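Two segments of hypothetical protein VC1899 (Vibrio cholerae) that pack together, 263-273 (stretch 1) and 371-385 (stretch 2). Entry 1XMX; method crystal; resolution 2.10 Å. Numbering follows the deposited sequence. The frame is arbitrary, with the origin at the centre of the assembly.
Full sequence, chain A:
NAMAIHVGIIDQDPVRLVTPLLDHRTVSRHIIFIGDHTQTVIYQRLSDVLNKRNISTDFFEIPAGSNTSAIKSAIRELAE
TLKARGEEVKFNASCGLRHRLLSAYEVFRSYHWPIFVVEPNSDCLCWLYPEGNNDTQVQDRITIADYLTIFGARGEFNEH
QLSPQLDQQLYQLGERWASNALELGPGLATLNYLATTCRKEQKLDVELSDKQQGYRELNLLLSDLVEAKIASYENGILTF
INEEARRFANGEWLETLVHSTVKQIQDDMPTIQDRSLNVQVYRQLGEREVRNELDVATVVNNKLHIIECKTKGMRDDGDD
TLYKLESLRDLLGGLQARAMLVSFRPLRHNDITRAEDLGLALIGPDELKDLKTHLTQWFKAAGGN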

# COMPACT_ATOMS: atom_id res chain seq x y z
N LYS A 263 5.93 -6.41 10.42
CA LYS A 263 5.41 -7.73 10.80
C LYS A 263 5.28 -7.89 12.33
O LYS A 263 4.29 -8.44 12.82
N GLN A 264 6.29 -7.41 13.08
CA GLN A 264 6.18 -7.26 14.54
C GLN A 264 5.06 -6.39 15.06
O GLN A 264 4.37 -6.76 16.03
N ILE A 265 4.89 -5.21 14.47
CA ILE A 265 3.82 -4.27 14.88
C ILE A 265 2.49 -4.91 14.61
O ILE A 265 1.57 -4.78 15.38
N GLN A 266 2.39 -5.66 13.53
CA GLN A 266 1.11 -6.24 13.10
C GLN A 266 0.62 -7.32 14.10
O GLN A 266 -0.58 -7.55 14.23
N ASP A 267 1.54 -7.97 14.79
CA ASP A 267 1.16 -8.91 15.86
C ASP A 267 0.24 -8.23 16.88
O ASP A 267 -0.59 -8.88 17.47
N ASP A 268 0.38 -6.93 17.12
CA ASP A 268 -0.49 -6.28 18.08
C ASP A 268 -1.45 -5.23 17.52
O ASP A 268 -2.16 -4.61 18.31
N MET A 269 -1.43 -5.01 16.20
CA MET A 269 -2.21 -3.97 15.52
C MET A 269 -2.95 -4.65 14.41
O MET A 269 -2.45 -4.65 13.29
N PRO A 270 -4.10 -5.28 14.69
CA PRO A 270 -4.87 -5.94 13.60
C PRO A 270 -5.32 -5.04 12.45
O PRO A 270 -5.70 -5.57 11.42
N THR A 271 -5.28 -3.71 12.58
CA THR A 271 -5.61 -2.84 11.42
C THR A 271 -4.59 -3.00 10.28
O THR A 271 -4.85 -2.60 9.20
N ILE A 272 -3.41 -3.58 10.53
CA ILE A 272 -2.46 -3.80 9.45
C ILE A 272 -2.85 -5.13 8.88
O ILE A 272 -2.59 -6.17 9.47
N GLN A 273 -3.49 -5.12 7.73
CA GLN A 273 -4.24 -6.27 7.32
C GLN A 273 -3.46 -7.01 6.22
O GLN A 273 -3.78 -8.13 5.88
N LEU A 371 12.60 3.03 15.13
CA LEU A 371 11.90 2.73 13.89
C LEU A 371 10.54 2.17 14.26
O LEU A 371 9.53 2.54 13.72
N LYS A 372 10.51 1.27 15.23
CA LYS A 372 9.31 0.52 15.47
C LYS A 372 8.20 1.43 16.04
O LYS A 372 7.06 1.32 15.66
N THR A 373 8.57 2.35 16.92
CA THR A 373 7.66 3.34 17.47
C THR A 373 7.12 4.34 16.43
O THR A 373 5.91 4.62 16.39
N HIS A 374 8.01 4.87 15.60
CA HIS A 374 7.59 5.82 14.56
C HIS A 374 6.71 5.14 13.53
O HIS A 374 5.77 5.73 13.05
N LEU A 375 6.98 3.89 13.20
CA LEU A 375 6.13 3.16 12.30
C LEU A 375 4.75 2.90 12.93
O LEU A 375 3.72 2.97 12.26
N THR A 376 4.73 2.57 14.22
CA THR A 376 3.50 2.35 14.97
C THR A 376 2.69 3.63 14.95
O THR A 376 1.53 3.62 14.62
N GLN A 377 3.31 4.73 15.28
CA GLN A 377 2.61 5.99 15.23
C GLN A 377 1.97 6.24 13.87
O GLN A 377 0.80 6.65 13.82
N TRP A 378 2.70 5.96 12.78
CA TRP A 378 2.23 6.27 11.42
C TRP A 378 1.02 5.41 11.17
O TRP A 378 -0.02 5.92 10.67
N PHE A 379 1.11 4.14 11.58
CA PHE A 379 0.01 3.19 11.36
C PHE A 379 -1.22 3.44 12.24
O PHE A 379 -2.35 3.10 11.84
N LYS A 380 -1.00 3.94 13.46
CA LYS A 380 -2.09 4.35 14.34
C LYS A 380 -2.88 5.49 13.70
O LYS A 380 -4.11 5.47 13.74
N ALA A 381 -2.16 6.45 13.13
CA ALA A 381 -2.80 7.56 12.43
C ALA A 381 -3.72 7.12 11.30
O ALA A 381 -4.60 7.88 10.93
N ALA A 382 -3.59 5.89 10.80
CA ALA A 382 -4.57 5.39 9.83
C ALA A 382 -6.01 5.20 10.39
O ALA A 382 -6.96 5.01 9.61
N GLY A 383 -6.16 5.21 11.72
CA GLY A 383 -7.47 4.97 12.38
C GLY A 383 -7.89 3.51 12.35
O GLY A 383 -7.11 2.64 12.01
N GLY A 384 -9.13 3.21 12.69
CA GLY A 384 -9.63 1.87 12.44
C GLY A 384 -9.73 0.99 13.66
O GLY A 384 -10.25 -0.14 13.57
N ASN A 385 -9.24 1.53 14.78
CA ASN A 385 -9.16 0.80 16.06
C ASN A 385 -10.42 0.83 16.94
O ASN A 385 -11.29 1.71 16.80

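Where a helix packs against a helix end and the turn that follows it, the apolar centre is often organised by a single knob, and these two segments illustrate the case. Ile265, chi1 m and chi2 t, points toward the second stretch and fits into a hole lined by Lys372, Leu375, Thr376 and Phe379. Its CD1 lies 3.6 Å from Leu375 CB, and its CG1 lies 3.6 Å from Thr376 OG1. That hydroxyl can sit against a hydrocarbon because it already donates a hydrogen bond within its own helix, Thr376 OG1 to Lys372 O at 2.6 Å.

Phe379, chi1 m, points back toward the first stretch. Ile272 (m, t) brings CD1 to 3.6 Å from Phe379 CD2, approaching the ring obliquely, as does Ile265. Met269, its chi1 between wells at -96°, extends the apolar patch by placing SD 3.7 Å from Phe379 CB.

Toward the edge, Gln264 OE1 merely touches Lys372 CD at 3.7 Å, and no direct hydrogen bond joins the stretches. A water supplies the polar link instead: it accepts from Thr271 OG1 (2.7 Å) and donates to Phe379 O (2.6 Å) and Gly383 O (2.7 Å). Thr271, chi1 p, also rests CG2 3.6 Å from Gly384 O; a CB on Gly384 would crowd that methyl.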

# COMPACT_ATOMS: atom_id res chain seq x y z
CB LYS A 263 6.26 -8.84 10.20
CG LYS A 263 5.85 -10.21 10.66
CD LYS A 263 6.83 -11.27 10.20
CE LYS A 263 6.39 -12.66 10.68
NZ LYS A 263 7.34 -13.68 10.17
CB GLN A 264 7.49 -6.70 15.12
CG GLN A 264 8.48 -7.73 15.25
CD GLN A 264 9.67 -7.30 16.06
OE1 GLN A 264 9.58 -6.43 16.97
NE2 GLN A 264 10.81 -7.90 15.76
CB ILE A 265 3.94 -2.94 14.12
CG1 ILE A 265 5.22 -2.23 14.56
CG2 ILE A 265 2.72 -2.06 14.38
CD1 ILE A 265 5.70 -1.14 13.61
CB GLN A 266 1.28 -6.81 11.69
CG GLN A 266 0.07 -7.50 11.09
CD GLN A 266 0.42 -8.18 9.78
OE1 GLN A 266 1.49 -8.80 9.68
NE2 GLN A 266 -0.46 -8.08 8.78
CB ASP A 267 2.42 -9.44 16.58
CG ASP A 267 3.28 -10.34 15.68
OD1 ASP A 267 2.74 -10.94 14.73
OD2 ASP A 267 4.50 -10.47 15.93
CB ASP A 268 0.32 -5.60 19.16
CG ASP A 268 1.09 -6.58 20.01
OD1 ASP A 268 0.51 -7.63 20.41
OD2 ASP A 268 2.29 -6.31 20.24
CB MET A 269 -1.31 -2.93 14.80
CG MET A 269 -0.97 -1.60 15.56
SD MET A 269 -0.53 -0.12 14.59
CE MET A 269 -1.99 -0.02 13.75
CB PRO A 270 -6.11 -6.56 14.30
CG PRO A 270 -6.23 -5.81 15.62
CD PRO A 270 -4.76 -5.42 16.00
CB THR A 271 -5.70 -1.33 11.81
OG1 THR A 271 -4.50 -0.93 12.51
CG2 THR A 271 -6.91 -1.06 12.73
CB ILE A 272 -1.00 -3.85 9.96
CG1 ILE A 272 -0.66 -2.56 10.74
CG2 ILE A 272 -0.02 -4.07 8.80
CD1 ILE A 272 0.65 -2.59 11.44
CB GLN A 273 -5.61 -5.75 6.87
CG GLN A 273 -5.56 -4.99 5.54
CD GLN A 273 -6.64 -3.98 5.44
OE1 GLN A 273 -6.65 -3.01 6.19
NE2 GLN A 273 -7.59 -4.21 4.56
CB LEU A 371 12.70 1.71 13.05
CG LEU A 371 12.12 1.17 11.73
CD1 LEU A 371 11.77 2.30 10.70
CD2 LEU A 371 13.01 0.15 11.09
CB LYS A 372 9.59 -0.70 16.36
CG LYS A 372 8.31 -1.45 16.75
CD LYS A 372 8.66 -2.86 17.14
CE LYS A 372 8.14 -3.20 18.52
NZ LYS A 372 6.71 -3.64 18.35
CB THR A 373 8.32 4.06 18.64
OG1 THR A 373 8.45 3.10 19.70
CG2 THR A 373 7.52 5.21 19.12
CB HIS A 374 8.78 6.48 13.89
CG HIS A 374 9.62 7.30 14.81
ND1 HIS A 374 9.14 8.41 15.46
CD2 HIS A 374 10.92 7.18 15.19
CE1 HIS A 374 10.10 8.95 16.19
NE2 HIS A 374 11.19 8.23 16.04
CB LEU A 375 6.81 1.86 11.89
CG LEU A 375 7.91 1.84 10.78
CD1 LEU A 375 8.34 0.45 10.45
CD2 LEU A 375 7.37 2.52 9.51
CB THR A 376 3.79 1.89 16.45
OG1 THR A 376 4.63 0.73 16.45
CG2 THR A 376 2.47 1.49 17.17
CB GLN A 377 3.54 7.12 15.62
CG GLN A 377 4.01 6.95 17.08
CD GLN A 377 5.09 7.94 17.50
OE1 GLN A 377 5.83 8.50 16.66
NE2 GLN A 377 5.25 8.10 18.78
CB TRP A 378 3.29 5.94 10.37
CG TRP A 378 2.98 6.38 8.96
CD1 TRP A 378 2.55 7.62 8.55
CD2 TRP A 378 3.13 5.59 7.78
NE1 TRP A 378 2.35 7.61 7.16
CE2 TRP A 378 2.74 6.38 6.68
CE3 TRP A 378 3.55 4.27 7.54
CZ2 TRP A 378 2.78 5.90 5.38
CZ3 TRP A 378 3.56 3.80 6.26
CH2 TRP A 378 3.20 4.63 5.19
CB PHE A 379 0.44 1.76 11.58
CG PHE A 379 1.45 1.25 10.57
CD1 PHE A 379 1.33 1.58 9.21
CD2 PHE A 379 2.52 0.44 10.97
CE1 PHE A 379 2.23 1.06 8.26
CE2 PHE A 379 3.43 -0.08 10.01
CZ PHE A 379 3.29 0.23 8.66
CB LYS A 380 -1.62 4.77 15.74
CG LYS A 380 -0.92 3.61 16.49
CD LYS A 380 -0.98 3.75 18.00
CE LYS A 380 0.45 3.59 18.61
NZ LYS A 380 0.48 3.39 20.08
CB ALA A 381 -1.80 8.62 11.99
CB ALA A 382 -4.07 4.06 9.13
CB ASN A 385 -8.02 1.34 16.88
CG ASN A 385 -7.47 0.31 17.81
OD1 ASN A 385 -6.93 0.64 18.90
ND2 ASN A 385 -7.62 -0.96 17.42
O HOH W 1 -4.55 1.79 12.51